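Local coordinates for protein HRI1 (Saccharomyces cerevisiae, PDB 3RBY) that is of unknown function and non-essential in yeast, but interacts with the protein kinase HRR25 and may interact with SEC72, at residues A[28-33]-A[240-245]; A[156-161]-A[169-174]. One frame throughout, in Å; residues are numbered along the deposited sequence.

Interaction 1: A[28-33]-A[240-245]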
# COMPACT_ATOMS: atom_id res chain seq x y z
N SER A 28 -9.18 14.34 -10.70
CA SER A 28 -10.61 14.43 -10.87
C SER A 28 -11.04 13.68 -12.12
O SER A 28 -10.21 13.36 -12.98
CB SER A 28 -11.07 15.89 -10.96
OG SER A 28 -10.60 16.49 -12.16
N THR A 29 -12.33 13.39 -12.22
CA THR A 29 -12.90 12.72 -13.37
C THR A 29 -12.56 13.52 -14.64
O THR A 29 -12.12 12.94 -15.64
CB THR A 29 -14.43 12.64 -13.23
OG1 THR A 29 -14.76 12.00 -11.99
CG2 THR A 29 -15.04 11.84 -14.40
N ASP A 30 -12.76 14.83 -14.60
CA ASP A 30 -12.43 15.69 -15.74
C ASP A 30 -10.91 15.75 -16.03
O ASP A 30 -10.51 16.21 -17.10
CB ASP A 30 -12.98 17.11 -15.55
CG ASP A 30 -14.49 17.17 -15.63
OD1 ASP A 30 -15.13 16.10 -15.78
OD2 ASP A 30 -15.03 18.29 -15.52
N GLY A 31 -10.09 15.29 -15.09
CA GLY A 31 -8.64 15.20 -15.31
C GLY A 31 -7.76 16.24 -14.61
O GLY A 31 -6.54 16.24 -14.80
N HIS A 32 -8.37 17.12 -13.80
CA HIS A 32 -7.60 18.08 -13.00
C HIS A 32 -6.87 17.31 -11.88
O HIS A 32 -7.39 16.31 -11.36
CB HIS A 32 -8.53 19.15 -12.43
CG HIS A 32 -9.50 19.70 -13.42
ND1 HIS A 32 -9.09 20.29 -14.61
CD2 HIS A 32 -10.85 19.74 -13.44
CE1 HIS A 32 -10.15 20.67 -15.30
NE2 HIS A 32 -11.23 20.35 -14.61
N TYR A 33 -5.67 17.77 -11.52
CA TYR A 33 -4.83 17.01 -10.59
C TYR A 33 -4.08 17.90 -9.58
O TYR A 33 -3.66 19.02 -9.92
CB TYR A 33 -3.83 16.15 -11.36
CG TYR A 33 -2.82 16.97 -12.14
CD1 TYR A 33 -1.63 17.36 -11.55
CD2 TYR A 33 -3.07 17.36 -13.46
CE1 TYR A 33 -0.70 18.12 -12.25
CE2 TYR A 33 -2.14 18.12 -14.17
CZ TYR A 33 -0.96 18.49 -13.56
OH TYR A 33 -0.03 19.25 -14.24
N VAL A 240 -16.55 26.92 -9.57
CA VAL A 240 -16.70 25.46 -9.66
C VAL A 240 -16.55 25.05 -11.12
O VAL A 240 -17.49 25.22 -11.91
CB VAL A 240 -18.09 25.01 -9.20
CG1 VAL A 240 -18.27 23.51 -9.49
CG2 VAL A 240 -18.31 25.32 -7.71
N ILE A 241 -15.40 24.51 -11.50
CA ILE A 241 -15.18 24.16 -12.91
C ILE A 241 -15.51 22.70 -13.22
O ILE A 241 -15.43 22.24 -14.38
CB ILE A 241 -13.74 24.48 -13.36
CG1 ILE A 241 -12.76 23.55 -12.62
CG2 ILE A 241 -13.43 25.95 -13.09
CD1 ILE A 241 -11.29 23.66 -13.10
N GLU A 242 -15.85 21.96 -12.17
CA GLU A 242 -16.24 20.56 -12.30
C GLU A 242 -17.16 20.21 -11.12
O GLU A 242 -16.87 20.55 -9.95
CB GLU A 242 -15.00 19.65 -12.31
CG GLU A 242 -15.33 18.16 -12.42
CD GLU A 242 -14.09 17.27 -12.47
OE1 GLU A 242 -12.96 17.79 -12.60
OE2 GLU A 242 -14.25 16.03 -12.37
N TYR A 243 -18.27 19.55 -11.42
CA TYR A 243 -19.21 19.15 -10.38
C TYR A 243 -19.93 17.84 -10.72
O TYR A 243 -21.08 17.85 -11.18
CB TYR A 243 -20.23 20.27 -10.13
CG TYR A 243 -20.91 20.17 -8.77
CD1 TYR A 243 -20.28 20.66 -7.63
CD2 TYR A 243 -22.17 19.60 -8.63
CE1 TYR A 243 -20.88 20.59 -6.38
CE2 TYR A 243 -22.79 19.51 -7.38
CZ TYR A 243 -22.14 20.01 -6.26
OH TYR A 243 -22.74 19.94 -5.01
N HIS A 244 -19.26 16.71 -10.49
CA HIS A 244 -19.91 15.41 -10.63
C HIS A 244 -20.31 14.89 -9.26
O HIS A 244 -19.51 14.24 -8.58
CB HIS A 244 -18.98 14.39 -11.32
CG HIS A 244 -18.48 14.84 -12.65
ND1 HIS A 244 -19.32 15.02 -13.74
CD2 HIS A 244 -17.23 15.13 -13.09
CE1 HIS A 244 -18.61 15.41 -14.78
NE2 HIS A 244 -17.33 15.48 -14.41
N ALA A 245 -21.55 15.16 -8.86
CA ALA A 245 -22.09 14.65 -7.60
C ALA A 245 -22.10 13.11 -7.55
O ALA A 245 -22.21 12.43 -8.59
CB ALA A 245 -23.50 15.20 -7.35
OXT ALA A 245 -21.98 12.51 -6.48
O HOH W 1 -13.63 20.57 -15.59
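OE2 of E242 takes the backbone N-H of D30 at 2.9 Å, from above the carboxylate plane, and a second hydrogen bond from S156 OG. The N-H belongs to a type I beta turn, S28 to G31, linking strands 24-27 and 33-38 of one antiparallel sheet; E242 sits on strand 236-244 of the other, in a classic beta bulge where I241 and E242 together stand opposite V158. With CG anti to its backbone N (chi1 179°) and the chain extended beyond, E242 sends its carboxylate into the turn. S28 OG donates to the syn lone pair of E242 OE1 at 2.7 Å. The two carboxylates stack with planes 13° apart, D30 OD1 to E242 OE2 3.5 Å, which probably raises the proton affinity of one. An alanine in place of E242 would probably leave the D30 N-H, the S28 hydroxyl and S156 OG without this carboxylate, and the turn less firmly held. I241 CD1 lies over one face of the H32 ring, whose ND1 bonds N59 N, while a water joins H32 NE2, D30 OD2 and I241 O. At the other oxygen, D30 OD1 takes H244 NE2 at 2.7 Å, in the imidazole plane.

Interaction 2: A[156-161]-A[169-174]; sequences SIVLKV and LVIVIG
I157 and V172 exchange two backbone hydrogen bonds, V172 N to I157 O at 2.6 Å and I157 N to V172 O at 2.8 Å. L159 and V170 repeat the exchange, L159 N to V170 O and V170 N to L159 O, both 2.9 Å. CA-H groups add to this: between the pairs V158 CA lies 3.2 Å from V170 O, and at the strand start S156 CA approaches V172 O. The two strands are arms of an antiparallel beta hairpin in mid-sheet, between strands 236-244 and 176-183; the axes of these short segments approach to 4.6 Å and their directions differ by 171°. Apolar contacts divide between its faces. On the face of V158, I171 and L169, V158 CG1, anti to its backbone N (chi1 -176°), meets L169 CD2 at 3.4 Å as the side chains cross; that CD2 also reaches L159 O. V158 and I171 instead run alongside in the same direction, and I171 packs on to S26 of the other sheet. On the face of I157, L159, V170 and V172, I157 CB and V172 CB lie 3.7 Å apart, while I177 of strand 176-183 touches V170 and V172.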
# COMPACT_ATOMS: atom_id res chain seq x y z
N SER A 156 -16.84 14.02 -7.58
CA SER A 156 -15.62 14.60 -8.15
C SER A 156 -15.90 16.07 -8.40
O SER A 156 -16.65 16.43 -9.32
CB SER A 156 -15.24 13.87 -9.44
OG SER A 156 -14.03 14.37 -9.99
N ILE A 157 -15.27 16.93 -7.59
CA ILE A 157 -15.57 18.36 -7.59
C ILE A 157 -14.29 19.19 -7.60
O ILE A 157 -13.36 18.91 -6.84
CB ILE A 157 -16.45 18.76 -6.37
CG1 ILE A 157 -17.78 17.99 -6.40
CG2 ILE A 157 -16.70 20.27 -6.35
CD1 ILE A 157 -18.63 18.15 -5.13
N VAL A 158 -14.22 20.19 -8.47
CA VAL A 158 -13.03 21.02 -8.57
C VAL A 158 -13.42 22.50 -8.56
O VAL A 158 -14.33 22.90 -9.30
CB VAL A 158 -12.22 20.69 -9.84
CG1 VAL A 158 -10.91 21.49 -9.89
CG2 VAL A 158 -11.92 19.20 -9.91
N LEU A 159 -12.75 23.29 -7.72
CA LEU A 159 -12.90 24.74 -7.73
C LEU A 159 -11.58 25.38 -8.12
O LEU A 159 -10.50 24.90 -7.74
CB LEU A 159 -13.39 25.30 -6.39
CG LEU A 159 -14.85 25.01 -6.02
CD1 LEU A 159 -15.00 23.56 -5.57
CD2 LEU A 159 -15.30 25.94 -4.92
N LYS A 160 -11.68 26.45 -8.89
CA LYS A 160 -10.51 27.16 -9.37
C LYS A 160 -10.62 28.64 -9.04
O LYS A 160 -11.68 29.26 -9.20
CB LYS A 160 -10.39 26.98 -10.89
CG LYS A 160 -9.05 27.35 -11.50
CD LYS A 160 -9.05 26.93 -12.98
CE LYS A 160 -7.75 27.30 -13.71
NZ LYS A 160 -7.59 28.77 -13.86
N VAL A 161 -9.52 29.21 -8.57
CA VAL A 161 -9.51 30.61 -8.15
C VAL A 161 -9.68 31.52 -9.35
O VAL A 161 -8.97 31.37 -10.36
CB VAL A 161 -8.22 30.97 -7.38
CG1 VAL A 161 -7.68 32.33 -7.81
CG2 VAL A 161 -8.48 30.95 -5.90
N LEU A 169 -6.47 25.91 -6.65
CA LEU A 169 -7.24 24.76 -7.11
C LEU A 169 -7.61 23.92 -5.89
O LEU A 169 -6.75 23.60 -5.07
CB LEU A 169 -6.37 23.90 -8.02
CG LEU A 169 -6.83 23.40 -9.39
CD1 LEU A 169 -6.49 21.94 -9.56
CD2 LEU A 169 -8.31 23.66 -9.64
N VAL A 170 -8.88 23.57 -5.77
CA VAL A 170 -9.29 22.60 -4.76
C VAL A 170 -9.95 21.42 -5.48
O VAL A 170 -10.81 21.61 -6.34
CB VAL A 170 -10.23 23.23 -3.71
CG1 VAL A 170 -10.78 22.16 -2.76
CG2 VAL A 170 -9.48 24.27 -2.93
N ILE A 171 -9.50 20.21 -5.16
CA ILE A 171 -10.02 19.00 -5.80
C ILE A 171 -10.65 18.09 -4.77
O ILE A 171 -9.98 17.63 -3.83
CB ILE A 171 -8.91 18.25 -6.59
CG1 ILE A 171 -8.42 19.11 -7.75
CG2 ILE A 171 -9.43 16.90 -7.09
CD1 ILE A 171 -7.25 18.54 -8.50
N VAL A 172 -11.96 17.85 -4.94
CA VAL A 172 -12.75 17.06 -4.00
C VAL A 172 -13.05 15.67 -4.60
O VAL A 172 -13.82 15.55 -5.57
CB VAL A 172 -14.09 17.79 -3.65
CG1 VAL A 172 -14.90 17.00 -2.62
CG2 VAL A 172 -13.82 19.18 -3.11
N ILE A 173 -12.46 14.63 -4.03
CA ILE A 173 -12.78 13.27 -4.44
C ILE A 173 -13.33 12.44 -3.28
O ILE A 173 -12.61 12.11 -2.31
CB ILE A 173 -11.57 12.56 -5.05
CG1 ILE A 173 -10.96 13.44 -6.15
CG2 ILE A 173 -11.99 11.18 -5.60
CD1 ILE A 173 -9.74 12.82 -6.80
N GLY A 174 -14.61 12.09 -3.38
CA GLY A 174 -15.29 11.43 -2.28
C GLY A 174 -15.12 12.24 -1.00
O GLY A 174 -15.50 13.43 -0.96

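From the N terminus, the chain first runs through the turn S28 to G31 in segment 28-33, between strands 24-27 and 33-38 of the larger antiparallel sheet. More than a hundred residues later it enters the second sheet at strand 156-161, and after a short connection it returns along 166-173, closing the tight hairpin loop of interaction 2. Interaction 1 closes only when the C-terminal strand 236-244 comes back to that early turn, so the hairpin is nested inside a loop of 206 residues. Strands 156-161 and 236-244 are neighbours in the second sheet; the S156 hydroxyl also bonds T29 N, and S156 N probably H244 O, making S156 a shared point where the two sheets are tied together.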